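PDB 5HX0: sialidase domain-containing protein from Dyadobacter fermentans, which is of unknown function but, as a sialidase-like beta-propeller protein with BNR repeats, probably binds or processes carbohydrates. Local coordinates for residues A[175-178]-A[179-183]; A[196-199]-A[200-204]; A[64-67]-A[68-72]; A[341-345]-A[346-350]. All coordinates share one frame; numbering follows the deposited sequence.

Interaction 1 of 4, residues A[175-178]-A[179-183]; sequences STDG and GKSWQ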
loop_
_atom_site.group_PDB
_atom_site.type_symbol
_atom_site.label_atom_id
_atom_site.label_comp_id
_atom_site.label_asym_id
_atom_site.label_seq_id
_atom_site.Cartn_x
_atom_site.Cartn_y
_atom_site.Cartn_z
ATOM N N SER A 175 -0.715 -13.461 -11.609
ATOM C CA SER A 175 -2.141 -13.377 -11.877
ATOM C C SER A 175 -2.517 -14.383 -12.947
ATOM O O SER A 175 -1.861 -14.467 -13.992
ATOM C CB SER A 175 -2.559 -11.981 -12.315
ATOM O OG SER A 175 -3.938 -11.958 -12.655
ATOM N N THR A 176 -3.583 -15.140 -12.683
ATOM C CA THR A 176 -4.156 -16.039 -13.673
ATOM C C THR A 176 -5.523 -15.561 -14.150
ATOM O O THR A 176 -6.242 -16.315 -14.821
ATOM C CB THR A 176 -4.250 -17.462 -13.105
ATOM O OG1 THR A 176 -4.997 -17.428 -11.890
ATOM C CG2 THR A 176 -2.859 -18.017 -12.801
ATOM N N ASP A 177 -5.900 -14.321 -13.832
ATOM C CA ASP A 177 -7.178 -13.783 -14.275
ATOM C C ASP A 177 -6.990 -12.474 -15.024
ATOM O O ASP A 177 -7.842 -11.585 -14.958
ATOM C CB ASP A 177 -8.167 -13.618 -13.107
ATOM C CG ASP A 177 -7.648 -12.734 -11.969
ATOM O OD1 ASP A 177 -6.656 -11.978 -12.120
ATOM O OD2 ASP A 177 -8.288 -12.771 -10.901
ATOM N N GLY A 178 -5.883 -12.343 -15.753
ATOM C CA GLY A 178 -5.689 -11.146 -16.545
ATOM C C GLY A 178 -5.328 -9.904 -15.757
ATOM O O GLY A 178 -5.549 -8.794 -16.238
ATOM N N GLY A 179 -4.789 -10.050 -14.555
ATOM C CA GLY A 179 -4.462 -8.881 -13.761
ATOM C C GLY A 179 -5.605 -8.352 -12.927
ATOM O O GLY A 179 -5.470 -7.283 -12.323
ATOM N N LYS A 180 -6.729 -9.064 -12.872
ATOM C CA LYS A 180 -7.807 -8.632 -11.991
ATOM C C LYS A 180 -7.403 -8.792 -10.530
ATOM O O LYS A 180 -7.726 -7.942 -9.690
ATOM C CB LYS A 180 -9.071 -9.423 -12.305
ATOM C CG LYS A 180 -10.347 -8.865 -11.682
ATOM C CD LYS A 180 -11.513 -9.832 -11.913
ATOM C CE LYS A 180 -12.792 -9.405 -11.186
ATOM N NZ LYS A 180 -13.436 -8.191 -11.776
ATOM N N SER A 181 -6.693 -9.870 -10.211
ATOM C CA SER A 181 -6.187 -10.081 -8.867
ATOM C C SER A 181 -4.803 -10.696 -8.958
ATOM O O SER A 181 -4.446 -11.328 -9.952
ATOM C CB SER A 181 -7.107 -10.982 -8.035
ATOM O OG SER A 181 -7.021 -12.327 -8.451
ATOM N N TRP A 182 -4.033 -10.519 -7.886
ATOM C CA TRP A 182 -2.639 -10.947 -7.845
ATOM C C TRP A 182 -2.441 -11.833 -6.633
ATOM O O TRP A 182 -2.873 -11.486 -5.529
ATOM C CB TRP A 182 -1.708 -9.727 -7.780
ATOM C CG TRP A 182 -1.879 -8.822 -8.951
ATOM C CD1 TRP A 182 -2.743 -7.765 -9.064
ATOM C CD2 TRP A 182 -1.184 -8.905 -10.198
ATOM N NE1 TRP A 182 -2.617 -7.182 -10.301
ATOM C CE2 TRP A 182 -1.666 -7.860 -11.016
ATOM C CE3 TRP A 182 -0.191 -9.756 -10.700
ATOM C CZ2 TRP A 182 -1.194 -7.641 -12.301
ATOM C CZ3 TRP A 182 0.278 -9.529 -11.987
ATOM C CH2 TRP A 182 -0.224 -8.487 -12.766
ATOM N N GLN A 183 -1.806 -12.976 -6.839
ATOM C CA GLN A 183 -1.505 -13.882 -5.753
ATOM C C GLN A 183 -0.011 -13.824 -5.463
ATOM O O GLN A 183 0.792 -13.428 -6.311
ATOM C CB GLN A 183 -1.951 -15.304 -6.100
ATOM C CG GLN A 183 -3.488 -15.463 -6.023
ATOM C CD GLN A 183 -4.212 -14.750 -7.160
ATOM O OE1 GLN A 183 -3.891 -14.960 -8.319
ATOM N NE2 GLN A 183 -5.197 -13.900 -6.825
HETATM O O HOH W 1 -5.180 -14.292 -10.373
#
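The backbone folds back on itself between Ser175 and Trp182, bringing their CA atoms to 4.7 Å, with Gly178 and Gly179 at the bend, both at positive phi. This is an Asp box, the Ser-X-Asp-X-Gly-X-Ser/Thr-Trp motif of sialidase-like propellers, here joining strands 165-175 and 183-186. The hydroxyl of Ser175, the first residue of the motif, draws the loop together. With chi1 at 176°, OG reaches into the loop, where it accepts from Gly179 N at 2.8 Å and, less closely, from Asp177 N, which makes an ST turn. Ser175 OG also lies 2.8 Å from Ser181 O. Asp177, two residues along the same arm, reaches over to Ser181 on the returning one and uses both carboxylate oxygens on it: OD1 takes the backbone N-H of Ser181 at 2.8 Å and OD2 takes the hydroxyl, Ser181 OG, also at 2.8 Å. Both donors approach on the syn side, somewhat out of the carboxylate plane. A water links the arms again, accepting from Thr176 N at 2.9 Å and donating to Ser181 O. Ser175 CB lies over the six-membered ring of Trp182, 3.9 Å from its centroid, as a CH-pi contact, and Gly179 CA shares that ring face. The indole also packs on Ile137 and Cys139 of strand 137-145, so the loop is seated on the sheet, while Lys180 packs on Lys180 of the second subunit. With two bonds from one residue, the carboxylate is fixed in rotation, and its negative charge is probably stabilised by a neutral N-H and a neutral hydroxyl.

Interaction 2 of 4, residues A[196-199]-A[200-204]; sequences NYTA and MGEKL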
loop_
_atom_site.group_PDB
_atom_site.type_symbol
_atom_site.label_atom_id
_atom_site.label_comp_id
_atom_site.label_asym_id
_atom_site.label_seq_id
_atom_site.Cartn_x
_atom_site.Cartn_y
_atom_site.Cartn_z
ATOM N N ASN A 196 24.197 -11.039 0.515
ATOM C CA ASN A 196 23.428 -10.253 1.476
ATOM C C ASN A 196 22.344 -11.073 2.176
ATOM O O ASN A 196 21.867 -12.096 1.670
ATOM C CB ASN A 196 22.764 -9.059 0.793
ATOM C CG ASN A 196 23.750 -8.010 0.395
ATOM O OD1 ASN A 196 23.871 -7.671 -0.781
ATOM N ND2 ASN A 196 24.482 -7.498 1.367
ATOM N N TYR A 197 21.970 -10.597 3.368
ATOM C CA TYR A 197 20.731 -10.947 4.048
ATOM C C TYR A 197 19.734 -9.802 3.904
ATOM O O TYR A 197 20.123 -8.637 3.801
ATOM C CB TYR A 197 20.979 -11.230 5.540
ATOM C CG TYR A 197 21.829 -12.466 5.756
ATOM C CD1 TYR A 197 21.243 -13.725 5.818
ATOM C CD2 TYR A 197 23.208 -12.376 5.863
ATOM C CE1 TYR A 197 22.003 -14.873 5.986
ATOM C CE2 TYR A 197 23.988 -13.524 6.036
ATOM C CZ TYR A 197 23.373 -14.766 6.098
ATOM O OH TYR A 197 24.117 -15.915 6.271
ATOM N N THR A 198 18.440 -10.142 3.909
ATOM C CA THR A 198 17.398 -9.117 3.882
ATOM C C THR A 198 17.330 -8.364 5.212
ATOM O O THR A 198 17.910 -8.764 6.217
ATOM C CB THR A 198 16.016 -9.720 3.632
ATOM O OG1 THR A 198 15.565 -10.383 4.824
ATOM C CG2 THR A 198 16.027 -10.706 2.463
ATOM N N ALA A 199 16.530 -7.291 5.226
ATOM C CA ALA A 199 16.323 -6.558 6.469
ATOM C C ALA A 199 15.647 -7.397 7.548
ATOM O O ALA A 199 15.573 -6.961 8.704
ATOM C CB ALA A 199 15.491 -5.311 6.210
HETATM N N MSE A 200 15.155 -8.583 7.216
HETATM C CA MSE A 200 14.473 -9.380 8.216
HETATM C C MSE A 200 15.256 -10.635 8.502
HETATM O O MSE A 200 14.734 -11.577 9.093
HETATM C CB MSE A 200 13.047 -9.684 7.743
HETATM C CG MSE A 200 12.398 -8.422 7.151
HETATM SE SE MSE A 200 10.446 -8.550 6.912
HETATM C CE MSE A 200 10.495 -8.782 4.984
ATOM N N GLY A 201 16.510 -10.655 8.055
ATOM C CA GLY A 201 17.428 -11.723 8.395
ATOM C C GLY A 201 17.393 -12.948 7.510
ATOM O O GLY A 201 18.049 -13.941 7.842
ATOM N N GLU A 202 16.655 -12.925 6.407
ATOM C CA GLU A 202 16.622 -14.061 5.500
ATOM C C GLU A 202 17.751 -13.931 4.485
ATOM O O GLU A 202 18.224 -12.829 4.199
ATOM C CB GLU A 202 15.278 -14.130 4.771
ATOM C CG GLU A 202 14.061 -14.009 5.680
ATOM C CD GLU A 202 13.591 -15.355 6.207
ATOM O OE1 GLU A 202 13.599 -16.335 5.427
ATOM O OE2 GLU A 202 13.221 -15.436 7.403
ATOM N N LYS A 203 18.178 -15.063 3.927
ATOM C CA LYS A 203 19.083 -14.980 2.786
ATOM C C LYS A 203 18.360 -14.293 1.634
ATOM O O LYS A 203 17.192 -14.580 1.357
ATOM C CB LYS A 203 19.571 -16.366 2.373
ATOM C CG LYS A 203 20.521 -17.003 3.417
ATOM C CD LYS A 203 21.362 -18.125 2.813
ATOM C CE LYS A 203 20.498 -19.295 2.367
ATOM N NZ LYS A 203 19.949 -20.064 3.519
ATOM N N LEU A 204 19.049 -13.372 0.973
ATOM C CA LEU A 204 18.358 -12.434 0.072
ATOM C C LEU A 204 17.792 -13.133 -1.162
ATOM O O LEU A 204 18.561 -13.693 -1.955
ATOM C CB LEU A 204 19.305 -11.315 -0.352
ATOM C CG LEU A 204 18.619 -10.123 -1.038
ATOM C CD1 LEU A 204 18.545 -8.945 -0.094
ATOM C CD2 LEU A 204 19.331 -9.740 -2.347
#
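Thr198 and Glu202 close a type I turn with a G1 bulge, a tight reversal spanning Thr198 to Gly201 in the long connection between strands 183-186 and 213-214 of the propeller. Three backbone hydrogen bonds define it. Gly201 N donates to Thr198 O at 3.0 Å from above the carbonyl plane; Thr198 N donates to Glu202 O at 2.7 Å with a fairly straight N-H (162°); and Leu204 N reaches Asn196 O at 3.2 Å, one step further from the turn. Gly201, at phi 86°, takes the bulge position. Side-chain hydrogen bonding falls to a single atom, Thr198 OG1. Placed between its own backbone N and carbonyl carbon (chi1 74°), it hangs over the turn and accepts from Met200 N at 3.0 Å and from Glu202 N at 3.2 Å, so one hydroxyl oxygen holds one amide within the turn and one on the arm leaving it; the first of these bonds makes an ST turn. Packing is lighter: Thr198 CG2 meets Leu204 CD1 at 4.0 Å, and Tyr197 and Lys203 run alongside each other, pointing the same way, Tyr197 CE1 against Lys203 CG at 3.7 Å. Ala199 packs against Val166 and Leu168 of strand 165-175; Met200, a selenomethionine in the model, touches Leu168 too and packs on Phe84 of the second subunit. Lys156 makes a cation-pi contact with Tyr197. Glu202 O, besides its bond to Thr198, lies at the edge of the Tyr197 ring and receives a CA-H...O contact from Tyr197 CA at 3.1 Å.

Interaction 3 of 4, residues A[64-67]-A[68-72]; sequences IKKK and NGEIV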
loop_
_atom_site.group_PDB
_atom_site.type_symbol
_atom_site.label_atom_id
_atom_site.label_comp_id
_atom_site.label_asym_id
_atom_site.label_seq_id
_atom_site.Cartn_x
_atom_site.Cartn_y
_atom_site.Cartn_z
ATOM N N ILE A 64 2.571 -4.834 -21.142
ATOM C CA ILE A 64 2.134 -6.000 -21.913
ATOM C C ILE A 64 0.852 -5.604 -22.638
ATOM O O ILE A 64 0.238 -4.583 -22.328
ATOM C CB ILE A 64 1.882 -7.222 -21.011
ATOM C CG1 ILE A 64 0.806 -6.832 -19.986
ATOM C CG2 ILE A 64 3.190 -7.644 -20.278
ATOM C CD1 ILE A 64 0.154 -7.974 -19.285
ATOM N N LYS A 65 0.453 -6.410 -23.617
ATOM C CA LYS A 65 -0.856 -6.253 -24.259
ATOM C C LYS A 65 -1.582 -7.589 -24.180
ATOM O O LYS A 65 -1.066 -8.599 -24.661
ATOM C CB LYS A 65 -0.734 -5.786 -25.719
ATOM C CG LYS A 65 -2.102 -5.590 -26.382
ATOM C CD LYS A 65 -1.997 -5.052 -27.821
ATOM C CE LYS A 65 -1.703 -6.152 -28.847
ATOM N NZ LYS A 65 -0.270 -6.602 -28.938
ATOM N N LYS A 66 -2.759 -7.602 -23.555
ATOM C CA LYS A 66 -3.465 -8.860 -23.343
ATOM C C LYS A 66 -4.164 -9.310 -24.620
ATOM O O LYS A 66 -4.353 -8.534 -25.557
ATOM C CB LYS A 66 -4.497 -8.718 -22.226
ATOM C CG LYS A 66 -3.881 -8.276 -20.910
ATOM C CD LYS A 66 -4.808 -8.613 -19.736
ATOM C CE LYS A 66 -6.056 -7.799 -19.778
ATOM N NZ LYS A 66 -7.008 -8.207 -18.687
ATOM N N LYS A 67 -4.559 -10.588 -24.634
ATOM C CA LYS A 67 -5.253 -11.143 -25.797
ATOM C C LYS A 67 -6.529 -10.363 -26.111
ATOM O O LYS A 67 -6.881 -10.201 -27.284
ATOM C CB LYS A 67 -5.561 -12.626 -25.545
ATOM C CG LYS A 67 -6.066 -13.411 -26.774
ATOM C CD LYS A 67 -4.925 -13.825 -27.707
ATOM C CE LYS A 67 -5.400 -14.896 -28.735
ATOM N NZ LYS A 67 -4.226 -15.310 -29.617
ATOM N N ASN A 68 -7.193 -9.806 -25.083
ATOM C CA ASN A 68 -8.411 -9.034 -25.320
ATOM C C ASN A 68 -8.152 -7.605 -25.782
ATOM O O ASN A 68 -9.105 -6.831 -25.878
ATOM C CB ASN A 68 -9.289 -9.019 -24.061
ATOM C CG ASN A 68 -8.691 -8.206 -22.925
ATOM O OD1 ASN A 68 -7.650 -7.563 -23.054
ATOM N ND2 ASN A 68 -9.371 -8.225 -21.799
ATOM N N GLY A 69 -6.909 -7.234 -26.069
ATOM C CA GLY A 69 -6.605 -5.925 -26.608
ATOM C C GLY A 69 -6.189 -4.888 -25.578
ATOM O O GLY A 69 -5.681 -3.824 -25.959
ATOM N N GLU A 70 -6.384 -5.164 -24.290
ATOM C CA GLU A 70 -6.058 -4.189 -23.259
ATOM C C GLU A 70 -4.554 -4.150 -23.033
ATOM O O GLU A 70 -3.929 -5.179 -22.769
ATOM C CB GLU A 70 -6.782 -4.529 -21.957
ATOM C CG GLU A 70 -6.567 -3.487 -20.861
ATOM C CD GLU A 70 -7.485 -3.757 -19.674
ATOM O OE1 GLU A 70 -7.116 -4.573 -18.803
ATOM O OE2 GLU A 70 -8.589 -3.178 -19.636
ATOM N N ILE A 71 -3.975 -2.957 -23.136
ATOM C CA ILE A 71 -2.579 -2.728 -22.808
ATOM C C ILE A 71 -2.493 -2.390 -21.326
ATOM O O ILE A 71 -3.190 -1.489 -20.844
ATOM C CB ILE A 71 -2.012 -1.585 -23.670
ATOM C CG1 ILE A 71 -2.218 -1.893 -25.159
ATOM C CG2 ILE A 71 -0.531 -1.321 -23.336
ATOM C CD1 ILE A 71 -2.195 -0.640 -26.024
ATOM N N VAL A 72 -1.650 -3.109 -20.595
ATOM C CA VAL A 72 -1.499 -2.909 -19.155
ATOM C C VAL A 72 -0.067 -2.468 -18.903
ATOM O O VAL A 72 0.872 -3.217 -19.196
ATOM C CB VAL A 72 -1.806 -4.191 -18.365
ATOM C CG1 VAL A 72 -1.711 -3.888 -16.841
ATOM C CG2 VAL A 72 -3.170 -4.732 -18.739
HETATM O O HOH W 2 -9.076 -6.758 -19.319
#
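Lys66 and Glu70 pair across a hairpin tip between strands 56-65 and 71-79, a type I turn with a G1 bulge at Gly69; Lys66 N donates to Glu70 O at 2.8 Å. The lysine side chain then runs alongside the turn. Its CB touches Asn68 OD1 at 3.5 Å, and its CG passes Glu70 O at 3.6 Å and reaches Val72 CG2 at 4.2 Å. A bend at chi3 (-67°) brings the end of the chain back between Asn68 and Glu70: CE lies 3.5 Å from Glu70 OE1, and NZ forms a long salt bridge to that same OE1 at 3.6 Å. A water accepts from Lys66 NZ at 2.6 Å and from Asn68 ND2, and donates weakly to Glu70 OE1. NZ also donates to Gly178 O in the neighbouring blade. Asn68 is itself held by an Asx turn, its OD1 accepting from Glu70 N at 3.0 Å, which turns ND2 toward the water. The ammonium group is thus shared by a carbonyl and a water, with the carboxylate at long range; the charge pairing within the hairpin is therefore probably modest, and the shorter bond to Gly178 O is the one that reaches the next blade.

Interaction 4 of 4, residues A[341-345]-A[346-350]; sequences ILNAE and CTDFA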
loop_
_atom_site.group_PDB
_atom_site.type_symbol
_atom_site.label_atom_id
_atom_site.label_comp_id
_atom_site.label_asym_id
_atom_site.label_seq_id
_atom_site.Cartn_x
_atom_site.Cartn_y
_atom_site.Cartn_z
ATOM N N ILE A 341 17.485 -1.702 -34.035
ATOM C CA ILE A 341 16.789 -2.910 -34.449
ATOM C C ILE A 341 17.829 -3.923 -34.896
ATOM O O ILE A 341 18.560 -3.680 -35.862
ATOM C CB ILE A 341 15.777 -2.623 -35.569
ATOM C CG1 ILE A 341 14.681 -1.676 -35.068
ATOM C CG2 ILE A 341 15.196 -3.941 -36.104
ATOM C CD1 ILE A 341 13.636 -1.348 -36.145
ATOM N N LEU A 342 17.897 -5.049 -34.197
ATOM C CA LEU A 342 18.876 -6.086 -34.478
ATOM C C LEU A 342 18.277 -7.135 -35.405
ATOM O O LEU A 342 17.055 -7.266 -35.518
ATOM C CB LEU A 342 19.336 -6.735 -33.173
ATOM C CG LEU A 342 19.791 -5.789 -32.054
ATOM C CD1 LEU A 342 20.326 -6.602 -30.889
ATOM C CD2 LEU A 342 20.852 -4.811 -32.576
ATOM N N ASN A 343 19.151 -7.887 -36.079
ATOM C CA ASN A 343 18.661 -9.038 -36.829
ATOM C C ASN A 343 18.115 -10.094 -35.853
ATOM O O ASN A 343 18.255 -9.980 -34.628
ATOM C CB ASN A 343 19.762 -9.610 -37.739
ATOM C CG ASN A 343 21.035 -10.010 -36.981
ATOM O OD1 ASN A 343 20.997 -10.380 -35.811
ATOM N ND2 ASN A 343 22.175 -9.943 -37.675
ATOM N N ALA A 344 17.475 -11.129 -36.411
ATOM C CA ALA A 344 16.752 -12.098 -35.578
ATOM C C ALA A 344 17.655 -12.741 -34.529
ATOM O O ALA A 344 17.228 -12.990 -33.397
ATOM C CB ALA A 344 16.119 -13.168 -36.467
ATOM N N GLU A 345 18.910 -13.004 -34.874
ATOM C CA GLU A 345 19.796 -13.673 -33.925
ATOM C C GLU A 345 20.581 -12.699 -33.045
ATOM O O GLU A 345 21.398 -13.138 -32.225
ATOM C CB GLU A 345 20.734 -14.614 -34.692
ATOM C CG GLU A 345 19.967 -15.771 -35.350
ATOM C CD GLU A 345 19.228 -16.648 -34.340
ATOM O OE1 GLU A 345 19.851 -17.033 -33.330
ATOM O OE2 GLU A 345 18.016 -16.944 -34.549
ATOM N N CYS A 346 20.336 -11.390 -33.178
ATOM C CA CYS A 346 20.918 -10.374 -32.291
ATOM C C CYS A 346 22.446 -10.365 -32.361
ATOM O O CYS A 346 23.122 -10.183 -31.350
ATOM C CB CYS A 346 20.455 -10.556 -30.841
ATOM S SG CYS A 346 18.655 -10.446 -30.595
ATOM N N THR A 347 22.994 -10.537 -33.568
ATOM C CA THR A 347 24.444 -10.548 -33.757
ATOM C C THR A 347 24.998 -9.226 -34.275
ATOM O O THR A 347 26.206 -8.987 -34.159
ATOM C CB THR A 347 24.856 -11.661 -34.734
ATOM O OG1 THR A 347 24.219 -11.457 -36.007
ATOM C CG2 THR A 347 24.459 -13.025 -34.203
ATOM N N ASP A 348 24.155 -8.361 -34.832
ATOM C CA ASP A 348 24.621 -7.193 -35.565
ATOM C C ASP A 348 24.467 -5.899 -34.768
ATOM O O ASP A 348 24.247 -4.831 -35.353
ATOM C CB ASP A 348 23.892 -7.097 -36.906
ATOM C CG ASP A 348 22.404 -6.836 -36.757
ATOM O OD1 ASP A 348 21.857 -7.008 -35.649
ATOM O OD2 ASP A 348 21.783 -6.471 -37.769
ATOM N N PHE A 349 24.616 -5.971 -33.445
ATOM C CA PHE A 349 24.394 -4.790 -32.614
ATOM C C PHE A 349 25.407 -3.693 -32.915
ATOM O O PHE A 349 25.129 -2.514 -32.688
ATOM C CB PHE A 349 24.454 -5.178 -31.134
ATOM C CG PHE A 349 25.504 -6.214 -30.841
ATOM C CD1 PHE A 349 26.833 -5.846 -30.691
ATOM C CD2 PHE A 349 25.174 -7.554 -30.754
ATOM C CE1 PHE A 349 27.812 -6.809 -30.438
ATOM C CE2 PHE A 349 26.153 -8.527 -30.508
ATOM C CZ PHE A 349 27.468 -8.146 -30.339
ATOM N N ALA A 350 26.587 -4.055 -33.429
ATOM C CA ALA A 350 27.593 -3.046 -33.725
ATOM C C ALA A 350 27.294 -2.271 -34.995
ATOM O O ALA A 350 27.775 -1.145 -35.145
ATOM C CB ALA A 350 28.973 -3.699 -33.843
HETATM O O HOH W 3 19.564 -5.232 -38.074
#
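Asn343 and Asp348 hold the loop together: Asn343 N donates to Asp348 OD1 at 2.9 Å, almost straight (165°), on the syn side of the carboxylate. Asn343 CG lies between its backbone N and carbonyl carbon (chi1 57°), which swings the amide back over the turn toward Thr347. There it serves Thr347 twice: OD1 receives Thr347 N at 3.0 Å in the carbonyl plane, on a lone pair, and ND2 donates to Thr347 OG1 at 3.0 Å, close to the amide plane. Two bonds in its own plane fix the amide's rotation, and the Asp348 carboxylate stacks on it, the planes only 5° apart and Asn343 ND2 3.2 Å from Asp348 CG. The other oxygen, Asp348 OD2, takes a water at 2.6 Å that also donates to Ile341 O. Beneath this network runs a type I turn from Asn343 to Cys346, closed by Cys346 N to Asn343 O at 2.9 Å. The loop follows the third strand, 336-342, of a four-stranded propeller blade, the place held by the Asp box in another blade, but lacks that motif's sequence. Glu345 points out of it to Thr271 and Lys273 N in a neighbouring loop. The apolar packing belongs to Leu342: CD2 rests on Phe349 CA at 3.5 Å, and CD1 on Cys346 CB at 4.0 Å. The Phe349 ring goes on to Ile291 and Met307 of the neighbouring sheet.

From the N terminus the four contacts come in series, none nesting in or crossing another. Interaction 3 closes the hairpin between the first two strands of its sheet. Interaction 1 follows, turning strand 165-175 into strand 183-186, and interaction 2 closes a reversal in the long connection beyond that sheet. Interaction 4, last, leads out of strand 336-342 on the opposite side of the chain's centre from interaction 2, their centres about 39 Å apart. Only interactions 1 and 3 touch, tying two sheets of the six-sheet propeller together; nearest atoms of interactions 1 and 2 remain about 16 Å apart, although 196-204 packs on strand 165-175, which runs into interaction 1.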